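Local coordinates for endo-1,3-beta-glucanase, family GH16 (Zobellia galactanivorans, PDB 4BPZ), which probably hydrolyses internal beta-1,3 linkages of laminarin-type glucans through this GH16 catalytic domain, which holds a calcium ion and a bound glucan trisaccharide, at residues Lys24-Pro27 against Glu28-His31; Lys103-Lys107 against Lys108-Pro112; Phe128-Gln131 against Tyr132-Glu136; Asn212-Thr216 against Pro217-Pro221. The protein carries 1 engineered substitution. All coordinates share one frame; numbering follows the deposited sequence.

Contact 1: Lys24-Pro27 against Glu28-His31; sequences KPDP and EKWH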
loop_
_atom_site.group_PDB
_atom_site.type_symbol
_atom_site.label_atom_id
_atom_site.label_comp_id
_atom_site.label_asym_id
_atom_site.label_seq_id
_atom_site.Cartn_x
_atom_site.Cartn_y
_atom_site.Cartn_z
ATOM N N LYS A 24 -5.362 -18.665 -1.375
ATOM C CA LYS A 24 -4.379 -17.688 -1.727
ATOM C C LYS A 24 -5.160 -16.513 -2.370
ATOM O O LYS A 24 -6.118 -16.637 -3.155
ATOM C CB LYS A 24 -3.382 -18.245 -2.741
ATOM C CG LYS A 24 -2.584 -19.483 -2.293
ATOM C CD LYS A 24 -1.572 -19.904 -3.409
ATOM C CE LYS A 24 -2.125 -20.129 -4.859
ATOM N NZ LYS A 24 -2.349 -18.997 -5.853
ATOM N N PRO A 25 -4.732 -15.288 -2.127
ATOM C CA PRO A 25 -5.167 -14.180 -2.983
ATOM C C PRO A 25 -5.154 -14.573 -4.477
ATOM O O PRO A 25 -4.190 -15.202 -4.989
ATOM C CB PRO A 25 -4.132 -13.077 -2.652
ATOM C CG PRO A 25 -3.754 -13.374 -1.272
ATOM C CD PRO A 25 -3.684 -14.885 -1.133
ATOM N N ASP A 26 -6.197 -14.149 -5.183
ATOM C CA ASP A 26 -6.364 -14.557 -6.599
ATOM C C ASP A 26 -5.071 -14.260 -7.419
ATOM O O ASP A 26 -4.750 -13.073 -7.604
ATOM C CB ASP A 26 -7.599 -13.835 -7.138
ATOM C CG ASP A 26 -7.957 -14.218 -8.546
ATOM O OD1 ASP A 26 -7.191 -14.837 -9.288
ATOM O OD2 ASP A 26 -9.092 -13.842 -8.924
ATOM N N PRO A 27 -4.422 -15.290 -7.997
ATOM C CA PRO A 27 -3.190 -15.010 -8.772
ATOM C C PRO A 27 -3.397 -14.264 -10.051
ATOM O O PRO A 27 -2.471 -13.755 -10.656
ATOM C CB PRO A 27 -2.611 -16.388 -8.977
ATOM C CG PRO A 27 -3.858 -17.262 -9.108
ATOM C CD PRO A 27 -4.723 -16.725 -7.910
ATOM N N GLU A 28 -4.627 -14.190 -10.554
ATOM C CA GLU A 28 -4.898 -13.324 -11.695
ATOM C C GLU A 28 -4.969 -11.861 -11.349
ATOM O O GLU A 28 -4.848 -11.007 -12.241
ATOM C CB GLU A 28 -6.236 -13.708 -12.367
ATOM C CG GLU A 28 -6.264 -15.063 -13.094
ATOM C CD GLU A 28 -7.649 -15.461 -13.722
ATOM O OE1 GLU A 28 -8.634 -14.655 -13.752
ATOM O OE2 GLU A 28 -7.768 -16.626 -14.215
ATOM N N LYS A 29 -5.094 -11.557 -10.066
ATOM C CA LYS A 29 -5.295 -10.173 -9.577
ATOM C C LYS A 29 -4.057 -9.658 -8.809
ATOM O O LYS A 29 -3.877 -8.466 -8.781
ATOM C CB LYS A 29 -6.527 -10.097 -8.649
ATOM C CG LYS A 29 -7.861 -10.412 -9.335
ATOM C CD LYS A 29 -9.098 -10.138 -8.451
ATOM C CE LYS A 29 -10.343 -10.586 -9.119
ATOM N NZ LYS A 29 -10.687 -9.761 -10.302
ATOM N N TRP A 30 -3.356 -10.565 -8.112
ATOM C CA TRP A 30 -2.373 -10.105 -7.129
ATOM C C TRP A 30 -1.059 -10.761 -7.368
ATOM O O TRP A 30 -0.983 -12.006 -7.544
ATOM C CB TRP A 30 -2.915 -10.464 -5.708
ATOM C CG TRP A 30 -4.194 -9.797 -5.389
ATOM C CD1 TRP A 30 -5.394 -10.411 -5.327
ATOM C CD2 TRP A 30 -4.425 -8.384 -5.206
ATOM N NE1 TRP A 30 -6.399 -9.535 -5.104
ATOM C CE2 TRP A 30 -5.817 -8.259 -5.041
ATOM C CE3 TRP A 30 -3.611 -7.237 -5.200
ATOM C CZ2 TRP A 30 -6.441 -7.024 -4.846
ATOM C CZ3 TRP A 30 -4.261 -5.997 -5.023
ATOM C CH2 TRP A 30 -5.600 -5.885 -4.840
ATOM N N HIS A 31 0.010 -9.975 -7.315
ATOM C CA HIS A 31 1.411 -10.424 -7.417
ATOM C C HIS A 31 2.085 -10.235 -6.045
ATOM O O HIS A 31 1.923 -9.198 -5.420
ATOM C CB HIS A 31 2.092 -9.494 -8.442
ATOM C CG HIS A 31 3.576 -9.708 -8.557
ATOM N ND1 HIS A 31 4.126 -10.776 -9.172
ATOM C CD2 HIS A 31 4.616 -8.950 -8.068
ATOM C CE1 HIS A 31 5.455 -10.693 -9.096
ATOM N NE2 HIS A 31 5.772 -9.561 -8.461
HETATM O O HOH W 1 -9.873 -13.945 -11.502
#

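Contact 2: Lys103-Lys107 against Lys108-Pro112; sequences KLPSK and KGTWP. With GLC (alpha-D-glucopyranose), chain C.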
loop_
_atom_site.group_PDB
_atom_site.type_symbol
_atom_site.label_atom_id
_atom_site.label_comp_id
_atom_site.label_asym_id
_atom_site.label_seq_id
_atom_site.Cartn_x
_atom_site.Cartn_y
_atom_site.Cartn_z
ATOM N N LYS A 103 -9.928 -2.977 8.050
ATOM C CA LYS A 103 -9.602 -2.858 9.462
ATOM C C LYS A 103 -8.106 -2.922 9.572
ATOM O O LYS A 103 -7.462 -3.787 8.960
ATOM C CB LYS A 103 -10.225 -3.980 10.294
ATOM C CG LYS A 103 -11.715 -3.784 10.536
ATOM C CD LYS A 103 -12.286 -4.973 11.331
ATOM C CE LYS A 103 -13.753 -4.865 11.419
ATOM N NZ LYS A 103 -14.250 -5.985 12.332
ATOM N N LEU A 104 -7.513 -1.998 10.345
ATOM C CA LEU A 104 -6.059 -1.839 10.428
ATOM C C LEU A 104 -5.462 -2.622 11.598
ATOM O O LEU A 104 -6.173 -2.831 12.615
ATOM C CB LEU A 104 -5.663 -0.340 10.491
ATOM C CG LEU A 104 -6.261 0.504 9.393
ATOM C CD1 LEU A 104 -5.731 1.916 9.509
ATOM C CD2 LEU A 104 -6.052 -0.034 8.008
ATOM N N PRO A 105 -4.183 -2.951 11.576
ATOM C CA PRO A 105 -3.565 -3.569 12.762
ATOM C C PRO A 105 -3.634 -2.617 13.948
ATOM O O PRO A 105 -3.422 -1.400 13.820
ATOM C CB PRO A 105 -2.110 -3.809 12.293
ATOM C CG PRO A 105 -2.137 -3.675 10.813
ATOM C CD PRO A 105 -3.317 -2.896 10.394
ATOM N N SER A 106 -3.832 -3.178 15.132
ATOM C CA SER A 106 -3.831 -2.354 16.366
ATOM C C SER A 106 -2.505 -2.268 17.055
ATOM O O SER A 106 -2.363 -1.378 17.916
ATOM C CB SER A 106 -4.845 -2.980 17.403
ATOM O OG SER A 106 -4.430 -4.260 17.769
ATOM N N LYS A 107 -1.564 -3.170 16.789
ATOM C CA LYS A 107 -0.419 -3.301 17.643
ATOM C C LYS A 107 0.665 -2.322 17.309
ATOM O O LYS A 107 0.943 -1.943 16.160
ATOM C CB LYS A 107 0.146 -4.718 17.620
ATOM C CG LYS A 107 -0.842 -5.707 18.300
ATOM C CD LYS A 107 -0.346 -7.133 18.306
ATOM C CE LYS A 107 -1.355 -8.058 19.012
ATOM N NZ LYS A 107 -0.860 -9.460 18.996
ATOM N N LYS A 108 1.410 -1.937 18.361
ATOM C CA LYS A 108 2.550 -1.081 18.206
ATOM C C LYS A 108 3.619 -1.729 17.328
ATOM O O LYS A 108 3.831 -2.927 17.455
ATOM C CB LYS A 108 3.143 -0.739 19.619
ATOM C CG LYS A 108 4.253 0.275 19.608
ATOM C CD LYS A 108 4.542 0.721 21.072
ATOM C CE LYS A 108 5.768 1.626 20.986
ATOM N NZ LYS A 108 6.082 2.421 22.217
ATOM N N GLY A 109 4.291 -0.920 16.517
ATOM C CA GLY A 109 5.330 -1.410 15.641
ATOM C C GLY A 109 4.895 -1.718 14.206
ATOM O O GLY A 109 5.758 -1.906 13.351
ATOM N N THR A 110 3.589 -1.836 13.988
ATOM C CA THR A 110 3.052 -2.162 12.678
ATOM C C THR A 110 2.869 -0.892 11.838
ATOM O O THR A 110 2.502 0.189 12.331
ATOM C CB THR A 110 1.706 -2.890 12.826
ATOM O OG1 THR A 110 0.758 -2.005 13.471
ATOM C CG2 THR A 110 1.777 -4.188 13.561
ATOM N N TRP A 111 3.107 -1.062 10.533
ATOM C CA TRP A 111 3.058 0.026 9.556
ATOM C C TRP A 111 2.274 -0.457 8.357
ATOM O O TRP A 111 2.894 -0.871 7.324
ATOM C CB TRP A 111 4.482 0.478 9.243
ATOM C CG TRP A 111 4.636 1.562 8.226
ATOM C CD1 TRP A 111 3.657 2.328 7.624
ATOM C CD2 TRP A 111 5.898 1.987 7.686
ATOM N NE1 TRP A 111 4.256 3.215 6.711
ATOM C CE2 TRP A 111 5.607 2.992 6.748
ATOM C CE3 TRP A 111 7.217 1.633 7.928
ATOM C CZ2 TRP A 111 6.617 3.652 6.055
ATOM C CZ3 TRP A 111 8.248 2.302 7.238
ATOM C CH2 TRP A 111 7.931 3.307 6.326
ATOM N N PRO A 112 0.984 -0.463 8.393
ATOM C CA PRO A 112 0.184 -0.886 7.224
ATOM C C PRO A 112 0.141 0.229 6.194
ATOM O O PRO A 112 0.248 1.415 6.521
ATOM C CB PRO A 112 -1.245 -1.065 7.826
ATOM C CG PRO A 112 -1.286 0.033 8.910
ATOM C CD PRO A 112 0.109 -0.014 9.543
HETATM C C1 GLC C . 5.280 5.723 1.175
HETATM C C2 GLC C . 6.843 5.677 1.264
HETATM C C3 GLC C . 7.265 4.238 0.931
HETATM C C4 GLC C . 6.595 3.279 1.815
HETATM C C5 GLC C . 5.132 3.392 1.461
HETATM C C6 GLC C . 4.236 2.465 2.251
HETATM O O1 GLC C . 4.800 5.768 -0.152
HETATM O O2 GLC C . 7.332 6.629 0.354
HETATM O O3 GLC C . 8.743 4.129 1.081
HETATM O O4 GLC C . 7.102 1.951 1.581
HETATM O O5 GLC C . 4.703 4.734 1.783
HETATM O O6 GLC C . 4.320 2.706 3.651
#

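Contact 3: Phe128-Gln131 against Tyr132-Glu136; sequences FGEQ and YGNAE. With BGC (beta-D-glucopyranose), chain B.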
loop_
_atom_site.group_PDB
_atom_site.type_symbol
_atom_site.label_atom_id
_atom_site.label_comp_id
_atom_site.label_asym_id
_atom_site.label_seq_id
_atom_site.Cartn_x
_atom_site.Cartn_y
_atom_site.Cartn_z
ATOM N N PHE A 128 5.628 -5.548 -13.318
ATOM C CA PHE A 128 5.689 -4.809 -14.597
ATOM C C PHE A 128 7.102 -4.616 -15.133
ATOM O O PHE A 128 7.181 -4.346 -16.350
ATOM C CB PHE A 128 4.957 -3.469 -14.468
ATOM C CG PHE A 128 3.497 -3.641 -14.155
ATOM C CD1 PHE A 128 2.611 -4.063 -15.114
ATOM C CD2 PHE A 128 3.027 -3.471 -12.829
ATOM C CE1 PHE A 128 1.241 -4.202 -14.843
ATOM C CE2 PHE A 128 1.705 -3.679 -12.522
ATOM C CZ PHE A 128 0.801 -4.019 -13.494
ATOM N N GLY A 129 8.148 -4.756 -14.337
ATOM C CA GLY A 129 9.484 -4.568 -14.907
ATOM C C GLY A 129 9.622 -3.288 -15.623
ATOM O O GLY A 129 9.239 -2.225 -15.117
ATOM N N GLU A 130 10.236 -3.370 -16.842
ATOM C CA GLU A 130 10.503 -2.170 -17.667
ATOM C C GLU A 130 9.435 -2.026 -18.770
ATOM O O GLU A 130 9.657 -1.295 -19.743
ATOM C CB GLU A 130 11.922 -2.191 -18.290
ATOM C CG GLU A 130 12.962 -2.227 -17.220
ATOM C CD GLU A 130 14.418 -2.151 -17.725
ATOM O OE1 GLU A 130 14.836 -1.081 -18.212
ATOM O OE2 GLU A 130 15.070 -3.213 -17.627
ATOM N N GLN A 131 8.281 -2.622 -18.591
ATOM C CA GLN A 131 7.231 -2.470 -19.676
ATOM C C GLN A 131 6.916 -1.041 -20.005
ATOM O O GLN A 131 6.689 -0.757 -21.183
ATOM C CB GLN A 131 5.933 -3.155 -19.192
ATOM C CG GLN A 131 6.009 -4.681 -19.211
ATOM C CD GLN A 131 4.712 -5.294 -18.668
ATOM O OE1 GLN A 131 3.679 -4.676 -18.779
ATOM N NE2 GLN A 131 4.804 -6.396 -18.052
ATOM N N TYR A 132 6.743 -0.166 -19.003
ATOM C CA TYR A 132 6.292 1.178 -19.182
ATOM C C TYR A 132 7.434 2.155 -19.211
ATOM O O TYR A 132 7.216 3.335 -19.584
ATOM C CB TYR A 132 5.340 1.599 -18.056
ATOM C CG TYR A 132 4.025 0.853 -18.111
ATOM C CD1 TYR A 132 2.966 1.193 -18.918
ATOM C CD2 TYR A 132 3.870 -0.320 -17.350
ATOM C CE1 TYR A 132 1.750 0.398 -18.857
ATOM C CE2 TYR A 132 2.730 -1.067 -17.367
ATOM C CZ TYR A 132 1.713 -0.716 -18.114
ATOM O OH TYR A 132 0.603 -1.565 -18.162
ATOM N N GLY A 133 8.599 1.776 -18.748
ATOM C CA GLY A 133 9.734 2.674 -18.567
ATOM C C GLY A 133 10.626 2.131 -17.468
ATOM O O GLY A 133 10.604 0.947 -17.052
ATOM N N ASN A 134 11.479 3.036 -16.954
ATOM C CA ASN A 134 12.433 2.725 -15.893
ATOM C C ASN A 134 12.731 3.961 -15.164
ATOM O O ASN A 134 13.815 4.528 -15.322
ATOM C CB ASN A 134 13.708 2.105 -16.555
ATOM C CG ASN A 134 14.666 1.548 -15.567
ATOM O OD1 ASN A 134 14.357 1.282 -14.418
ATOM N ND2 ASN A 134 15.883 1.379 -16.003
ATOM N N ALA A 135 11.808 4.375 -14.326
ATOM C CA ALA A 135 11.856 5.650 -13.604
ATOM C C ALA A 135 11.966 5.336 -12.120
ATOM O O ALA A 135 10.969 5.152 -11.422
ATOM C CB ALA A 135 10.598 6.485 -13.865
ATOM N N GLU A 136 13.173 5.290 -11.604
ATOM C CA GLU A 136 13.398 4.886 -10.244
ATOM C C GLU A 136 12.664 5.834 -9.303
ATOM O O GLU A 136 12.722 7.063 -9.450
ATOM C CB GLU A 136 14.928 4.968 -9.996
ATOM C CG GLU A 136 15.254 4.628 -8.562
ATOM C CD GLU A 136 16.731 4.335 -8.373
ATOM O OE1 GLU A 136 17.217 3.212 -8.680
ATOM O OE2 GLU A 136 17.421 5.262 -7.934
HETATM C C2 BGC B . 13.775 2.948 -4.782
HETATM C C3 BGC B . 15.172 2.417 -4.920
HETATM C C4 BGC B . 16.191 3.382 -4.288
HETATM C C5 BGC B . 15.726 3.682 -2.845
HETATM C C6 BGC B . 16.709 4.610 -2.164
HETATM C C1 BGC B . 13.474 3.185 -3.321
HETATM O O2 BGC B . 12.857 2.021 -5.348
HETATM O O3 BGC B . 15.525 2.320 -6.269
HETATM O O4 BGC B . 17.450 2.749 -4.257
HETATM O O5 BGC B . 14.373 4.168 -2.835
HETATM O O6 BGC B . 16.288 4.738 -0.798
HETATM O O HOH W 2 7.580 -0.432 -16.389
HETATM O O HOH W 3 1.057 -4.087 -18.825
#

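Contact 4: Asn212-Thr216 against Pro217-Pro221; sequences NSQNT and PYNAP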
loop_
_atom_site.group_PDB
_atom_site.type_symbol
_atom_site.label_atom_id
_atom_site.label_comp_id
_atom_site.label_asym_id
_atom_site.label_seq_id
_atom_site.Cartn_x
_atom_site.Cartn_y
_atom_site.Cartn_z
ATOM N N ASN A 212 -3.066 18.147 -9.805
ATOM C CA ASN A 212 -2.287 17.441 -10.811
ATOM C C ASN A 212 -1.778 18.358 -11.908
ATOM O O ASN A 212 -2.300 19.460 -12.078
ATOM C CB ASN A 212 -3.163 16.295 -11.390
ATOM C CG ASN A 212 -2.352 15.175 -12.035
ATOM O OD1 ASN A 212 -3.003 14.149 -12.478
ATOM N ND2 ASN A 212 -1.097 15.223 -12.048
ATOM N N SER A 213 -0.732 17.977 -12.602
ATOM C CA SER A 213 -0.234 18.739 -13.722
ATOM C C SER A 213 0.597 17.736 -14.534
ATOM O O SER A 213 1.125 16.713 -14.048
ATOM C CB SER A 213 0.651 19.951 -13.306
ATOM O OG SER A 213 1.960 19.553 -12.996
ATOM N N GLN A 214 0.907 18.141 -15.753
ATOM C CA GLN A 214 1.812 17.322 -16.616
ATOM C C GLN A 214 3.249 17.266 -16.125
ATOM O O GLN A 214 4.000 16.441 -16.609
ATOM C CB GLN A 214 1.704 17.786 -18.065
ATOM C CG GLN A 214 0.396 17.247 -18.690
ATOM C CD GLN A 214 0.477 15.704 -18.971
ATOM O OE1 GLN A 214 1.554 15.150 -19.179
ATOM N NE2 GLN A 214 -0.619 15.013 -18.843
ATOM N N ASN A 215 3.655 18.148 -15.223
ATOM C CA ASN A 215 4.977 18.060 -14.680
ATOM C C ASN A 215 5.061 17.047 -13.546
ATOM O O ASN A 215 6.114 16.977 -12.934
ATOM C CB ASN A 215 5.411 19.443 -14.188
ATOM C CG ASN A 215 6.913 19.666 -14.270
ATOM O OD1 ASN A 215 7.430 20.475 -13.532
ATOM N ND2 ASN A 215 7.616 18.923 -15.111
ATOM N N THR A 216 3.983 16.292 -13.222
ATOM C CA THR A 216 4.017 15.262 -12.157
ATOM C C THR A 216 3.971 13.859 -12.827
ATOM O O THR A 216 3.486 13.767 -13.907
ATOM C CB THR A 216 2.622 15.204 -11.330
ATOM O OG1 THR A 216 1.563 14.530 -12.073
ATOM C CG2 THR A 216 2.169 16.407 -10.828
ATOM N N PRO A 217 4.385 12.800 -12.156
ATOM C CA PRO A 217 4.223 11.435 -12.687
ATOM C C PRO A 217 2.848 10.829 -12.439
ATOM O O PRO A 217 2.692 9.489 -12.475
ATOM C CB PRO A 217 5.349 10.673 -11.989
ATOM C CG PRO A 217 5.540 11.451 -10.696
ATOM C CD PRO A 217 5.261 12.881 -10.965
ATOM N N TYR A 218 1.821 11.619 -12.393
ATOM C CA TYR A 218 0.471 11.174 -12.055
ATOM C C TYR A 218 -0.462 11.249 -13.255
ATOM O O TYR A 218 -1.644 11.492 -13.148
ATOM C CB TYR A 218 -0.107 11.955 -10.883
ATOM C CG TYR A 218 0.758 11.864 -9.620
ATOM C CD1 TYR A 218 0.926 10.657 -8.984
ATOM C CD2 TYR A 218 1.382 12.963 -9.076
ATOM C CE1 TYR A 218 1.668 10.556 -7.813
ATOM C CE2 TYR A 218 2.122 12.867 -7.931
ATOM C CZ TYR A 218 2.278 11.700 -7.278
ATOM O OH TYR A 218 2.967 11.620 -6.082
ATOM N N ASN A 219 0.104 11.008 -14.473
ATOM C CA ASN A 219 -0.696 10.995 -15.733
ATOM C C ASN A 219 -0.372 9.781 -16.552
ATOM O O ASN A 219 -0.641 9.746 -17.773
ATOM C CB ASN A 219 -0.494 12.300 -16.528
ATOM C CG ASN A 219 -0.972 13.479 -15.681
ATOM O OD1 ASN A 219 -2.160 13.723 -15.468
ATOM N ND2 ASN A 219 0.033 14.143 -15.130
ATOM N N ALA A 220 0.185 8.754 -15.926
ATOM C CA ALA A 220 0.569 7.524 -16.556
ATOM C C ALA A 220 0.174 6.389 -15.581
ATOM O O ALA A 220 -0.146 6.655 -14.421
ATOM C CB ALA A 220 2.051 7.513 -16.851
ATOM N N PRO A 221 0.290 5.132 -15.969
ATOM C CA PRO A 221 -0.339 4.081 -15.124
ATOM C C PRO A 221 0.337 3.915 -13.805
ATOM O O PRO A 221 1.579 3.979 -13.725
ATOM C CB PRO A 221 -0.202 2.805 -15.968
ATOM C CG PRO A 221 -0.307 3.348 -17.442
ATOM C CD PRO A 221 0.619 4.603 -17.332
HETATM O O HOH W 4 2.710 13.751 -16.319
HETATM O O HOH W 5 2.662 10.968 -15.791
#

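Contact 1: Lys24-Pro27 against Glu28-His31
Asp26 O is gripped by two backbone amides. Trp30 N donates to Asp26 O almost in line with the carbonyl bond, at 2.9 Å. Lys29 N also donates to this oxygen, but from well above the carbonyl plane. The Asp26 side chain adds a third tie. With CG anti to the backbone N (chi1 -176°), it swings forward, and Glu28 N donates to Asp26 OD1 at 2.9 Å, from above the carboxylate plane. This is an Asx turn laid over a beta turn. It reverses the loop after strand 13-17 and leads it into strand 30-32 of the GH16 beta-jelly roll. A water donates to both Asp26 OD2 and Glu28 OE1, linking two carboxylates that would otherwise probably repel. In one of its two conformers Lys29 passes obliquely by the carboxylate, with Lys29 CE 3.5 Å from Asp26 OD2, and its NZ bonds to Ser16 O. With an alanine here in place of Asp26, Glu28 N would probably lose its side-chain acceptor and the bridging water one of its two anchors. Pro25 CB packs 4.0 Å from Trp30 CD1, Lys29 CB lies over one face of the indole, and Trp30 NE1 bonds to Asp17.

Contact 2: Lys103-Lys107 against Lys108-Pro112
Thr110 places OG1 between its own backbone N and carbonyl carbon (chi1 63°), and this turns the hydroxyl back onto the carbonyl of Lys107. Thr110 OG1 donates to Lys107 O at 2.7 Å. The bond lies in the carbonyl plane, with a C=O...donor angle of 154°. Thr110 N reaches the same oxygen only weakly, at 3.4 Å from Lys107 O. The hydroxyl therefore provides the shorter link across the type II beta turn from Lys107 to Thr110. Gly109 fits its place in that turn, since a side chain there would be jammed against the carbonyl before it. The turn carries the chain of this GH16 jelly roll from strand 96-103 to strand 110-118, which pair with different neighbours. Next to the turn the two prolines slide past each other in opposite directions, Pro105 CD 3.8 Å from Pro112 CB. Pro105 CB also lies 3.6 Å from Thr110 OG1. Ile228 of strand 222-230 touches both Pro105 and Thr110. Lys107 runs out extended, and its NZ bonds to Asp244 O. Trp111 belongs to the glycan pocket. There Trp111 NE1 bonds to Glu147 and comes within 3.1 Å of O6 of the bound glucose.

Contact 3: Phe128-Gln131 against Tyr132-Glu136
The rings of Phe128 and Tyr132 form an offset edge-to-face pair in a surface loop between strands 110-118 and 142-144. Their centroids are 5.8 Å apart and their planes stand at 64°. The edge of Tyr132 is directed at the face of Phe128, with Tyr132 CE2 3.8 Å from Phe128 CD1. A type II' beta turn from Phe128 to Gln131 sets this up. It is closed by Gln131 N donating to Phe128 O at 3.0 Å, and Gly129 supplies the positive phi that such a turn needs at its second position. The loop lies at the surface of the GH16 jelly roll, where Phe128 also meets Tyr223 and both aromatic side chains touch Ala92. Gln131 and Tyr132 run side by side, amide and ring planes 31° apart. A water joins their ends, 2.7 Å from Gln131 OE1 and 2.6 Å from Tyr132 OH. The step from Glu130 to Gly133 is held less firmly. Gly133 N bonds only weakly to Glu130 O, and Glu130 CA makes a CA-H...O contact with Gly133 O at 3.2 Å. Glu130 lies alongside Asn134, whose OD1 is bonded to Asn122. Further on, Glu136 belongs to the glycan pocket.

Contact 4: Asn212-Thr216 against Pro217-Pro221
Thr216 and Tyr218 cross at about a right angle, and the threonine hydroxyl sits where they meet. Tyr218 N donates to Thr216 OG1 at 2.9 Å. The hydroxyl in turn donates backward, Thr216 OG1 lying 3.0 Å from Ser213 O, in the carbonyl plane. With chi1 at 76°, OG1 lies between the backbone N and the carbonyl carbon of Thr216, where it can meet both Ser213 O and Tyr218 N. Thr216 CB packs 3.4 Å from Tyr218 CD2. Thr216 N also bonds to Ser213 O and closes a type I beta turn from Ser213, while Ser213 OG accepts from Asn215 N in an ST turn. These turns link strands 205-211 and 222-230 of the GH16 jelly roll. The Asn219 side chain is directed at the turn, and its ND2 adds a weak bond to Ser213 O at 3.0 Å. The amides of Gln214 and Asn219 meet with their planes 30° apart, Gln214 NE2 3.5 Å from Asn219 CG. A valine at Thr216 would probably leave Tyr218 N without its side-chain acceptor and cost Ser213 O one donor. Beyond the loop, Tyr218 stacks edge-to-face with Trp162 and bonds through OH to the backbone O of Ser142, the engineered residue, and Asn219 OD1 bonds to Tyr95.

How the contacts relate
All four contacts are local turns between strands, but they differ in burial. Contact 3 is a surface contact, and contacts 1, 2 and 4 are partly buried. Contacts 1 and 2 each lead straight into a strand, whereas contacts 3 and 4 stay within loops. Strand 110-118 begins in contact 2 and precedes the loop of contact 3; it pairs with strand 222-230, which follows contact 4. Carboxylate and water chemistry marks contact 1. Contacts 2 and 4 each rely on a threonine hydroxyl bonded to a backbone carbonyl, with two packed prolines added in contact 2 and amides in contact 4. Aromatic pairing dominates contact 3. Contacts 3 and 4 touch, Tyr132 CE1 lying 3.9 Å from Pro221 CG.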